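Local coordinates for protein 6-aminohexanoate-cyclic-dimer hydrolase (Arthrobacter sp., PDB 3A2Q) that hydrolyses the cyclic dimer of 6-aminohexanoate, a nylon-6 by-product, to its linear dimer, as a homodimeric member of the amidase family, at residues A[311-315]-A[362-366]; A[190-196]-A[236-241]; A[261-265]-A[281-285]; A[303-309]-A[426-430]. The protein carries 1 engineered substitution. All blocks are in the same frame, centred on the assembly; numbering follows the deposited sequence.

Interaction 1 of 4, residues A[311-315]-A[362-366]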
loop_
_atom_site.group_PDB
_atom_site.type_symbol
_atom_site.label_atom_id
_atom_site.label_comp_id
_atom_site.label_asym_id
_atom_site.label_seq_id
_atom_site.Cartn_x
_atom_site.Cartn_y
_atom_site.Cartn_z
ATOM N N ASP A 311 -6.776 5.391 -20.288
ATOM C CA ASP A 311 -6.739 3.980 -20.659
ATOM C C ASP A 311 -6.800 3.103 -19.417
ATOM O O ASP A 311 -7.441 2.060 -19.415
ATOM C CB ASP A 311 -5.454 3.667 -21.426
ATOM C CG ASP A 311 -5.330 4.465 -22.703
ATOM O OD1 ASP A 311 -6.175 4.282 -23.606
ATOM O OD2 ASP A 311 -4.388 5.278 -22.801
ATOM N N TYR A 312 -6.121 3.532 -18.359
ATOM C CA TYR A 312 -6.108 2.784 -17.116
ATOM C C TYR A 312 -7.516 2.743 -16.516
ATOM O O TYR A 312 -7.956 1.718 -15.991
ATOM C CB TYR A 312 -5.128 3.437 -16.140
ATOM C CG TYR A 312 -4.899 2.659 -14.869
ATOM C CD1 TYR A 312 -4.537 1.311 -14.906
ATOM C CD2 TYR A 312 -5.023 3.273 -13.625
ATOM C CE1 TYR A 312 -4.308 0.595 -13.732
ATOM C CE2 TYR A 312 -4.792 2.568 -12.448
ATOM C CZ TYR A 312 -4.438 1.233 -12.508
ATOM O OH TYR A 312 -4.229 0.538 -11.342
ATOM N N SER A 313 -8.219 3.866 -16.602
ATOM C CA SER A 313 -9.573 3.971 -16.068
ATOM C C SER A 313 -10.506 2.965 -16.739
ATOM O O SER A 313 -11.340 2.348 -16.081
ATOM C CB SER A 313 -10.114 5.391 -16.280
ATOM O OG SER A 313 -11.347 5.568 -15.599
ATOM N N THR A 314 -10.363 2.813 -18.050
ATOM C CA THR A 314 -11.194 1.878 -18.801
ATOM C C THR A 314 -10.958 0.450 -18.316
ATOM O O THR A 314 -11.897 -0.324 -18.152
ATOM C CB THR A 314 -10.897 1.973 -20.306
ATOM O OG1 THR A 314 -11.243 3.287 -20.766
ATOM C CG2 THR A 314 -11.699 0.926 -21.084
ATOM N N ILE A 315 -9.695 0.110 -18.073
ATOM C CA ILE A 315 -9.366 -1.219 -17.585
ATOM C C ILE A 315 -9.971 -1.391 -16.197
ATOM O O ILE A 315 -10.497 -2.455 -15.867
ATOM C CB ILE A 315 -7.841 -1.417 -17.522
ATOM C CG1 ILE A 315 -7.273 -1.430 -18.940
ATOM C CG2 ILE A 315 -7.513 -2.706 -16.778
ATOM C CD1 ILE A 315 -5.758 -1.428 -19.005
ATOM N N CYS A 362 -6.020 -0.601 -24.528
ATOM C CA CYS A 362 -5.722 0.092 -23.280
ATOM C C CYS A 362 -4.524 -0.549 -22.586
ATOM O O CYS A 362 -3.657 0.145 -22.054
ATOM C CB CYS A 362 -6.934 0.064 -22.347
ATOM S SG CYS A 362 -8.297 1.139 -22.860
ATOM N N VAL A 363 -4.477 -1.876 -22.587
ATOM C CA VAL A 363 -3.361 -2.573 -21.960
ATOM C C VAL A 363 -2.073 -2.226 -22.699
ATOM O O VAL A 363 -1.033 -1.994 -22.076
ATOM C CB VAL A 363 -3.576 -4.104 -21.963
ATOM C CG1 VAL A 363 -2.320 -4.812 -21.456
ATOM C CG2 VAL A 363 -4.764 -4.459 -21.086
ATOM N N ASP A 364 -2.130 -2.185 -24.025
ATOM C CA ASP A 364 -0.942 -1.836 -24.799
ATOM C C ASP A 364 -0.463 -0.435 -24.436
ATOM O O ASP A 364 0.738 -0.182 -24.366
ATOM C CB ASP A 364 -1.226 -1.885 -26.303
ATOM C CG ASP A 364 -1.184 -3.294 -26.864
ATOM O OD1 ASP A 364 -0.838 -4.230 -26.114
ATOM O OD2 ASP A 364 -1.491 -3.455 -28.065
ATOM N N GLU A 365 -1.402 0.482 -24.219
ATOM C CA GLU A 365 -1.041 1.853 -23.862
ATOM C C GLU A 365 -0.258 1.881 -22.553
ATOM O O GLU A 365 0.644 2.699 -22.380
ATOM C CB GLU A 365 -2.292 2.733 -23.741
ATOM C CG GLU A 365 -2.872 3.163 -25.088
ATOM C CD GLU A 365 -1.818 3.738 -26.025
ATOM O OE1 GLU A 365 -1.117 4.692 -25.628
ATOM O OE2 GLU A 365 -1.686 3.238 -27.160
ATOM N N LEU A 366 -0.606 0.988 -21.633
ATOM C CA LEU A 366 0.098 0.925 -20.361
ATOM C C LEU A 366 1.528 0.437 -20.585
ATOM O O LEU A 366 2.471 0.984 -20.010
ATOM C CB LEU A 366 -0.618 -0.014 -19.383
ATOM C CG LEU A 366 -2.048 0.338 -18.960
ATOM C CD1 LEU A 366 -2.433 -0.530 -17.777
ATOM C CD2 LEU A 366 -2.149 1.803 -18.582
HETATM O O HOH W 1 -2.422 6.830 -23.832
#

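Interaction 2 of 4, residues A[190-196]-A[236-241]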
loop_
_atom_site.group_PDB
_atom_site.type_symbol
_atom_site.label_atom_id
_atom_site.label_comp_id
_atom_site.label_asym_id
_atom_site.label_seq_id
_atom_site.Cartn_x
_atom_site.Cartn_y
_atom_site.Cartn_z
ATOM N N THR A 190 8.602 -4.434 -6.893
ATOM C CA THR A 190 8.616 -4.612 -8.336
ATOM C C THR A 190 7.438 -5.507 -8.698
ATOM O O THR A 190 7.089 -6.406 -7.938
ATOM C CB THR A 190 9.906 -5.327 -8.767
ATOM O OG1 THR A 190 11.026 -4.486 -8.463
ATOM C CG2 THR A 190 9.875 -5.651 -10.257
ATOM N N ARG A 191 6.835 -5.264 -9.853
ATOM C CA ARG A 191 5.717 -6.087 -10.302
ATOM C C ARG A 191 6.183 -7.545 -10.336
ATOM O O ARG A 191 7.267 -7.839 -10.835
ATOM C CB ARG A 191 5.280 -5.642 -11.705
ATOM C CG ARG A 191 4.277 -6.568 -12.394
ATOM C CD ARG A 191 3.958 -6.046 -13.789
ATOM N NE ARG A 191 3.210 -4.792 -13.735
ATOM C CZ ARG A 191 3.378 -3.773 -14.571
ATOM N NH1 ARG A 191 4.282 -3.838 -15.543
ATOM N NH2 ARG A 191 2.629 -2.687 -14.440
ATOM N N GLY A 192 5.369 -8.447 -9.796
ATOM C CA GLY A 192 5.723 -9.854 -9.798
ATOM C C GLY A 192 6.627 -10.298 -8.664
ATOM O O GLY A 192 7.121 -11.430 -8.677
ATOM N N ARG A 193 6.861 -9.421 -7.689
ATOM C CA ARG A 193 7.712 -9.774 -6.555
ATOM C C ARG A 193 6.932 -10.613 -5.547
ATOM O O ARG A 193 7.406 -11.656 -5.093
ATOM C CB ARG A 193 8.232 -8.512 -5.855
ATOM C CG ARG A 193 9.144 -8.781 -4.654
ATOM C CD ARG A 193 10.487 -9.376 -5.081
ATOM N NE ARG A 193 11.274 -8.433 -5.875
ATOM C CZ ARG A 193 12.289 -8.785 -6.661
ATOM N NH1 ARG A 193 12.644 -10.060 -6.760
ATOM N NH2 ARG A 193 12.940 -7.863 -7.359
ATOM N N ILE A 194 5.733 -10.149 -5.202
ATOM C CA ILE A 194 4.892 -10.831 -4.219
ATOM C C ILE A 194 3.653 -11.442 -4.851
ATOM O O ILE A 194 2.882 -10.750 -5.507
ATOM C CB ILE A 194 4.421 -9.858 -3.114
ATOM C CG1 ILE A 194 5.632 -9.185 -2.462
ATOM C CG2 ILE A 194 3.581 -10.611 -2.078
ATOM C CD1 ILE A 194 5.280 -8.226 -1.324
ATOM N N SER A 195 3.453 -12.740 -4.644
ATOM C CA SER A 195 2.298 -13.412 -5.220
ATOM C C SER A 195 0.979 -13.070 -4.537
ATOM O O SER A 195 0.893 -13.072 -3.311
ATOM C CB SER A 195 2.477 -14.926 -5.167
ATOM O OG SER A 195 1.314 -15.562 -5.655
ATOM N N PRO A 196 -0.065 -12.769 -5.333
ATOM C CA PRO A 196 -1.402 -12.432 -4.830
ATOM C C PRO A 196 -2.300 -13.665 -4.982
ATOM O O PRO A 196 -3.504 -13.599 -4.734
ATOM C CB PRO A 196 -1.844 -11.328 -5.769
ATOM C CG PRO A 196 -1.316 -11.836 -7.083
ATOM C CD PRO A 196 0.070 -12.368 -6.746
ATOM N N ASP A 236 1.305 -17.405 -11.077
ATOM C CA ASP A 236 1.647 -15.984 -11.044
ATOM C C ASP A 236 1.899 -15.490 -12.458
ATOM O O ASP A 236 2.690 -16.067 -13.195
ATOM C CB ASP A 236 2.898 -15.727 -10.201
ATOM C CG ASP A 236 2.621 -15.772 -8.719
ATOM O OD1 ASP A 236 1.435 -15.783 -8.329
ATOM O OD2 ASP A 236 3.600 -15.786 -7.947
ATOM N N THR A 237 1.230 -14.408 -12.831
ATOM C CA THR A 237 1.380 -13.861 -14.166
ATOM C C THR A 237 2.714 -13.168 -14.360
ATOM O O THR A 237 3.404 -13.374 -15.356
ATOM C CB THR A 237 0.279 -12.834 -14.472
ATOM O OG1 THR A 237 -1.001 -13.469 -14.387
ATOM C CG2 THR A 237 0.477 -12.246 -15.860
ATOM N N PHE A 238 3.068 -12.339 -13.388
ATOM C CA PHE A 238 4.291 -11.570 -13.464
ATOM C C PHE A 238 5.385 -12.124 -12.566
ATOM O O PHE A 238 5.119 -12.877 -11.630
ATOM C CB PHE A 238 3.958 -10.118 -13.116
ATOM C CG PHE A 238 2.861 -9.545 -13.972
ATOM C CD1 PHE A 238 3.125 -9.124 -15.269
ATOM C CD2 PHE A 238 1.549 -9.502 -13.511
ATOM C CE1 PHE A 238 2.100 -8.671 -16.096
ATOM C CE2 PHE A 238 0.516 -9.053 -14.329
ATOM C CZ PHE A 238 0.794 -8.637 -15.624
ATOM N N CYS A 239 6.622 -11.755 -12.867
ATOM C CA CYS A 239 7.758 -12.213 -12.092
ATOM C C CYS A 239 8.799 -11.097 -12.075
ATOM O O CYS A 239 8.893 -10.310 -13.021
ATOM C CB CYS A 239 8.335 -13.481 -12.727
ATOM S SG CYS A 239 9.437 -14.429 -11.660
ATOM N N ALA A 240 9.561 -11.008 -10.993
ATOM C CA ALA A 240 10.578 -9.971 -10.876
ATOM C C ALA A 240 11.966 -10.602 -10.885
ATOM O O ALA A 240 12.111 -11.783 -10.586
ATOM C CB ALA A 240 10.367 -9.185 -9.582
ATOM N N PRO A 241 12.998 -9.823 -11.254
ATOM C CA PRO A 241 14.388 -10.294 -11.298
ATOM C C PRO A 241 14.802 -10.777 -9.908
ATOM O O PRO A 241 14.440 -10.169 -8.906
ATOM C CB PRO A 241 15.163 -9.051 -11.731
ATOM C CG PRO A 241 14.154 -8.289 -12.548
ATOM C CD PRO A 241 12.898 -8.438 -11.745
#

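Interaction 3 of 4, residues A[261-265]-A[281-285]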
loop_
_atom_site.group_PDB
_atom_site.type_symbol
_atom_site.label_atom_id
_atom_site.label_comp_id
_atom_site.label_asym_id
_atom_site.label_seq_id
_atom_site.Cartn_x
_atom_site.Cartn_y
_atom_site.Cartn_z
ATOM N N GLY A 261 17.843 11.749 -9.311
ATOM C CA GLY A 261 17.102 12.858 -9.877
ATOM C C GLY A 261 16.007 13.203 -8.881
ATOM O O GLY A 261 15.394 12.307 -8.304
ATOM N N VAL A 262 15.766 14.489 -8.655
ATOM C CA VAL A 262 14.734 14.896 -7.713
ATOM C C VAL A 262 13.678 15.726 -8.427
ATOM O O VAL A 262 13.989 16.559 -9.281
ATOM C CB VAL A 262 15.333 15.697 -6.522
ATOM C CG1 VAL A 262 16.120 16.885 -7.027
ATOM C CG2 VAL A 262 14.220 16.160 -5.590
ATOM N N LEU A 263 12.420 15.466 -8.090
ATOM C CA LEU A 263 11.292 16.164 -8.686
ATOM C C LEU A 263 10.552 16.942 -7.603
ATOM O O LEU A 263 10.061 16.352 -6.635
ATOM C CB LEU A 263 10.341 15.151 -9.331
ATOM C CG LEU A 263 9.033 15.693 -9.924
ATOM C CD1 LEU A 263 9.341 16.670 -11.055
ATOM C CD2 LEU A 263 8.184 14.530 -10.445
ATOM N N THR A 264 10.469 18.260 -7.760
ATOM C CA THR A 264 9.773 19.076 -6.774
ATOM C C THR A 264 8.714 20.020 -7.349
ATOM O O THR A 264 8.474 21.110 -6.828
ATOM C CB THR A 264 10.769 19.867 -5.900
ATOM O OG1 THR A 264 11.663 20.612 -6.731
ATOM C CG2 THR A 264 11.570 18.905 -5.025
ATOM N N HIS A 265 8.090 19.593 -8.441
ATOM C CA HIS A 265 7.000 20.346 -9.058
ATOM C C HIS A 265 6.152 19.301 -9.774
ATOM O O HIS A 265 6.575 18.151 -9.909
ATOM C CB HIS A 265 7.517 21.410 -10.047
ATOM C CG HIS A 265 8.021 20.860 -11.347
ATOM N ND1 HIS A 265 9.227 20.205 -11.466
ATOM C CD2 HIS A 265 7.478 20.878 -12.587
ATOM C CE1 HIS A 265 9.407 19.843 -12.724
ATOM N NE2 HIS A 265 8.359 20.240 -13.425
ATOM N N ALA A 281 10.611 16.442 0.032
ATOM C CA ALA A 281 11.393 15.718 -0.964
ATOM C C ALA A 281 12.733 16.427 -1.168
ATOM O O ALA A 281 13.782 15.787 -1.271
ATOM C CB ALA A 281 10.628 15.650 -2.276
ATOM N N ARG A 282 12.694 17.754 -1.221
ATOM C CA ARG A 282 13.913 18.536 -1.404
ATOM C C ARG A 282 14.874 18.256 -0.245
ATOM O O ARG A 282 16.071 18.043 -0.452
ATOM C CB ARG A 282 13.564 20.029 -1.480
ATOM C CG ARG A 282 14.755 20.968 -1.652
ATOM C CD ARG A 282 15.577 20.632 -2.886
ATOM N NE ARG A 282 14.823 20.799 -4.126
ATOM C CZ ARG A 282 15.324 20.571 -5.336
ATOM N NH1 ARG A 282 16.581 20.166 -5.470
ATOM N NH2 ARG A 282 14.568 20.744 -6.411
ATOM N N GLY A 283 14.335 18.240 0.969
ATOM C CA GLY A 283 15.141 17.976 2.148
ATOM C C GLY A 283 15.809 16.614 2.103
ATOM O O GLY A 283 16.955 16.468 2.523
ATOM N N ALA A 284 15.090 15.613 1.603
ATOM C CA ALA A 284 15.630 14.262 1.499
ATOM C C ALA A 284 16.732 14.237 0.444
ATOM O O ALA A 284 17.735 13.545 0.600
ATOM C CB ALA A 284 14.522 13.276 1.127
ATOM N N ALA A 285 16.529 14.994 -0.630
ATOM C CA ALA A 285 17.500 15.078 -1.714
ATOM C C ALA A 285 18.790 15.711 -1.194
ATOM O O ALA A 285 19.882 15.286 -1.549
ATOM C CB ALA A 285 16.935 15.908 -2.861
HETATM O O HOH W 2 12.138 22.447 -4.350
#

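Interaction 4 of 4, residues A[303-309]-A[426-430]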
loop_
_atom_site.group_PDB
_atom_site.type_symbol
_atom_site.label_atom_id
_atom_site.label_comp_id
_atom_site.label_asym_id
_atom_site.label_seq_id
_atom_site.Cartn_x
_atom_site.Cartn_y
_atom_site.Cartn_z
ATOM N N LEU A 303 6.854 11.487 -17.077
ATOM C CA LEU A 303 6.035 11.921 -15.952
ATOM C C LEU A 303 5.249 13.190 -16.267
ATOM O O LEU A 303 4.315 13.541 -15.543
ATOM C CB LEU A 303 6.901 12.121 -14.694
ATOM C CG LEU A 303 7.532 10.840 -14.122
ATOM C CD1 LEU A 303 8.184 11.136 -12.782
ATOM C CD2 LEU A 303 6.469 9.766 -13.950
ATOM N N GLY A 304 5.614 13.868 -17.353
ATOM C CA GLY A 304 4.910 15.081 -17.734
ATOM C C GLY A 304 3.630 14.766 -18.484
ATOM O O GLY A 304 2.875 15.661 -18.868
ATOM N N ASP A 305 3.378 13.477 -18.679
ATOM C CA ASP A 305 2.201 13.021 -19.404
ATOM C C ASP A 305 1.387 12.046 -18.559
ATOM O O ASP A 305 1.935 11.126 -17.946
ATOM C CB ASP A 305 2.657 12.363 -20.719
ATOM C CG ASP A 305 1.527 11.684 -21.474
ATOM O OD1 ASP A 305 0.454 12.299 -21.651
ATOM O OD2 ASP A 305 1.723 10.529 -21.906
ATOM N N ARG A 306 0.080 12.267 -18.492
ATOM C CA ARG A 306 -0.772 11.365 -17.734
ATOM C C ARG A 306 -1.917 10.893 -18.625
ATOM O O ARG A 306 -2.974 10.497 -18.142
ATOM C CB ARG A 306 -1.319 12.038 -16.469
ATOM C CG ARG A 306 -1.566 11.043 -15.334
ATOM C CD ARG A 306 -2.250 11.657 -14.138
ATOM N NE ARG A 306 -1.489 12.763 -13.563
ATOM C CZ ARG A 306 -1.882 14.033 -13.584
ATOM N NH1 ARG A 306 -3.034 14.363 -14.153
ATOM N NH2 ARG A 306 -1.124 14.973 -13.032
ATOM N N SER A 307 -1.686 10.929 -19.934
ATOM C CA SER A 307 -2.687 10.496 -20.910
ATOM C C SER A 307 -3.109 9.054 -20.657
ATOM O O SER A 307 -4.261 8.682 -20.871
ATOM C CB SER A 307 -2.123 10.603 -22.329
ATOM O OG SER A 307 -1.845 11.947 -22.662
ATOM N N PHE A 308 -2.161 8.251 -20.193
ATOM C CA PHE A 308 -2.399 6.840 -19.916
ATOM C C PHE A 308 -3.511 6.594 -18.903
ATOM O O PHE A 308 -4.150 5.538 -18.923
ATOM C CB PHE A 308 -1.108 6.202 -19.391
ATOM C CG PHE A 308 -0.746 6.630 -17.990
ATOM C CD1 PHE A 308 -1.299 5.987 -16.888
ATOM C CD2 PHE A 308 0.129 7.689 -17.777
ATOM C CE1 PHE A 308 -0.987 6.393 -15.588
ATOM C CE2 PHE A 308 0.450 8.104 -16.484
ATOM C CZ PHE A 308 -0.109 7.455 -15.388
ATOM N N LEU A 309 -3.740 7.556 -18.011
ATOM C CA LEU A 309 -4.756 7.375 -16.985
ATOM C C LEU A 309 -6.139 7.111 -17.568
ATOM O O LEU A 309 -6.956 6.423 -16.952
ATOM C CB LEU A 309 -4.801 8.584 -16.044
ATOM C CG LEU A 309 -5.435 8.309 -14.672
ATOM C CD1 LEU A 309 -4.680 7.183 -13.965
ATOM C CD2 LEU A 309 -5.403 9.567 -13.828
ATOM N N VAL A 426 0.798 6.585 -9.096
ATOM C CA VAL A 426 0.277 5.744 -10.169
ATOM C C VAL A 426 1.214 5.464 -11.357
ATOM O O VAL A 426 1.152 4.385 -11.948
ATOM C CB VAL A 426 -1.091 6.291 -10.680
ATOM C CG1 VAL A 426 -0.895 7.533 -11.510
ATOM C CG2 VAL A 426 -1.814 5.218 -11.467
ATOM N N PRO A 427 2.104 6.409 -11.715
ATOM C CA PRO A 427 2.978 6.096 -12.852
ATOM C C PRO A 427 3.810 4.830 -12.637
ATOM O O PRO A 427 4.131 4.121 -13.587
ATOM C CB PRO A 427 3.864 7.337 -12.966
ATOM C CG PRO A 427 3.044 8.421 -12.365
ATOM C CD PRO A 427 2.405 7.747 -11.179
ATOM N N PHE A 428 4.153 4.544 -11.385
ATOM C CA PHE A 428 4.980 3.386 -11.085
ATOM C C PHE A 428 4.223 2.077 -10.957
ATOM O O PHE A 428 4.830 1.007 -10.914
ATOM C CB PHE A 428 5.836 3.723 -9.867
ATOM C CG PHE A 428 6.563 5.021 -10.041
ATOM C CD1 PHE A 428 7.544 5.141 -11.029
ATOM C CD2 PHE A 428 6.142 6.167 -9.376
ATOM C CE1 PHE A 428 8.081 6.381 -11.360
ATOM C CE2 PHE A 428 6.674 7.415 -9.702
ATOM C CZ PHE A 428 7.645 7.523 -10.698
ATOM N N ASN A 429 2.895 2.158 -10.898
ATOM C CA ASN A 429 2.088 0.947 -10.890
ATOM C C ASN A 429 2.108 0.528 -12.354
ATOM O O ASN A 429 2.122 -0.653 -12.675
ATOM C CB ASN A 429 0.631 1.219 -10.499
ATOM C CG ASN A 429 0.471 1.504 -9.037
ATOM O OD1 ASN A 429 0.501 2.656 -8.613
ATOM N ND2 ASN A 429 0.317 0.448 -8.244
ATOM N N VAL A 430 2.105 1.515 -13.248
ATOM C CA VAL A 430 2.132 1.210 -14.675
ATOM C C VAL A 430 3.491 0.675 -15.116
ATOM O O VAL A 430 3.554 -0.281 -15.879
ATOM C CB VAL A 430 1.763 2.438 -15.530
ATOM C CG1 VAL A 430 1.928 2.112 -17.011
ATOM C CG2 VAL A 430 0.324 2.841 -15.244
#

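Interaction 1 of 4, residues A[311-315]-A[362-366]
Two helical turns, 311-315 and 362-366, cross at -132° with their axes 8.9 Å apart at closest approach, and the side chains mesh across that gap. The backbones are nearest at Asp311 and Cys362, CA atoms 4.8 Å apart, where Cys362, chi1 m, directs its side chain at 311-315: Cys362 CB rests 3.6 Å from Asp311 O and Cys362 SG 3.7 Å from Thr314 CB. Ile315 adopts chi1 m and chi2 t, which carries Ile315 CD1 to 3.8 Å from Val363 CG2 and 3.7 Å from Leu366 CD1. Leu366 has the same m, t pair; its CA-to-CB bond points sideways, yet Leu366 CD1 also comes within 4.0 Å of Tyr312 CD1. The Tyr312 side chain lies about 5 Å from bound 6-aminohexanoic acid. At the solvent-exposed Glu365, Asp311 and Glu365, both m at chi1, place like charges close, with Asp311 OD2 4.4 Å from Glu365 OE1. One water eases this by donating to both, 2.7 Å from Asp311 OD2 and 3.1 Å from Glu365 OE1. The contact thus grades from a hydrated acidic edge to an apolar interior. It joins helix 308-331 to helix 356-378, and helix 202-207 packs on the apolar part, with Val206 against Tyr312 and Ile315.

Interaction 2 of 4, residues A[190-196]-A[236-241]
Asp236 opens the second segment with a short hydrogen bond, Ser195 OG donating to Asp236 OD1 at 2.7 Å. Two residues on, Phe238 offers a ring face to Arg191: Arg191 CD lies 3.9 Å from the ring centroid of Phe238, 25° off the normal, a CH-pi contact, whereas the guanidinium is too distant for more than weak attraction and its NE bonds to Gly208 O. At Cys239 the backbones close to 3.9 Å between the CA atoms of Gly192 and Cys239, and Cys239 CA makes a CA-H...O contact of 3.6 Å with Gly192 O. Gly192, third residue of a type II turn, has phi/psi 84/9, and a CB there would clash with Cys239 N. Ala240 CB then sits over the guanidinium face of Arg193, 3.5 Å from Arg193 CZ, and Pro241 O accepts from Arg193 NH1 at 2.8 Å. Both segments are loops, following strand 185-188 and helix 219-229 respectively; Ile194 packs on strand 211-216 and helix 102-110, while Arg193 NE forms a salt bridge with Glu460 of helix 460-473.

Interaction 3 of 4, residues A[261-265]-A[281-285]
Strand 259-262 ends within segment 261-265: Gly261 and Val262 keep extended angles (-112/138 and -120/138), Leu263 stays extended beyond the strand's end, and the chain turns at Thr264 (-128/31). Facing it, 281-285 is a regular helical turn, closed by Ala285 N to Ala281 O at 2.9 Å. The backbones approach closely, with CA atoms 6.6 Å apart for Val262 and Ala285 and 6.8 Å for Thr264 and Arg282. The alanines of the helix permit this: Val262 CG2 packs 3.9 Å from Ala285 CB, and Thr264 CG2 lies 4.4 Å from Ala281 CB. Arg282 bridges the gap differently. Its t, p, p chain curls back, bringing Arg282 NH1 to 3.7 Å from Val262 CG1 and letting Arg282 NH2 donate to Thr264 OG1 over 2.9 Å, the hydroxyl lying near the guanidinium plane. A water 3.0 Å from Thr264 OG1 accepts from Arg282 NE at 3.2 Å, adding a second route between these side chains. The guanidinium also forms a salt bridge through NH1 with Asp297. The contact therefore packs helix 275-290 against the first strand of the beta-alpha-beta unit 259-262, 275-290, 294-297, at one margin of the central mixed sheet, where strand 259-262 runs between strands 383-387 and 294-297.

Interaction 4 of 4, residues A[303-309]-A[426-430]
Phe308, with 69 Å² covered, contributes the most surface, followed by Leu303 with 54 Å² and Val426 with 42 Å². Phe308 points its CA-to-CB bond at segment 426-430 and, with chi1 at 72°, brings its ring against the side chains of Val426 and Val430. Phe308 CZ is 4.0 Å from Val426 CG1, which meets the ring edge; Phe308 CE1 is 3.8 Å from Val430 CG2; and Phe308 CZ lies 4.2 Å from Pro427 CA. Leu303 reaches the same short helix from the other end of its segment. Its bond to CB runs sideways, but the m, t rotamer brings Leu303 CD2 to 3.7 Å from Pro427 CB and 4.1 Å from Phe428 CZ. Val426, its side chain about 7 Å from bound 6-aminohexanoic acid, is shared, since Val426 CG2 also lies 4.3 Å from Leu309 CD1. Between Leu303 and Phe308 the chain swings away, and there Asp305 OD1 accepts from Ser307 N at 3.1 Å, an Asx turn, and from Ser307 OG at 2.5 Å. Tyr369 of helix 356-378 touches Leu303, Phe308 and Val430. Every residue in contact is buried, and the closest approaches between the segments are all carbon to carbon. The chain leading into helix 308-331, and its first turn, are thus joined to helix 427-431 by apolar close packing, without polar pairing between the segments.

In the fold
Along the chain, interaction 2 closes before interaction 3 opens, and interaction 3 before interaction 4, whose long loop encloses interaction 1. Interactions 1 and 4 share helix 308-331, have centres 11 Å apart and touch where Leu366 O lies 3.2 Å from Val430 CG1; both come near the bound 6-aminohexanoic acid, with side chains about 5 and 7 Å away. Interaction 4 also meets interactions 2 and 3, whose centres are 20 and 19 Å away: Arg191 NH2 probably bonds to Val430 O at 3.0 Å, and Leu263 CD2 packs 4.1 Å from Leu303 CD1. Interactions 2 and 3, centred 29 Å apart, do not touch. Interaction 4 thus links the substrate side, the loop after strand 185-188 and the sheet margin within one amidase fold.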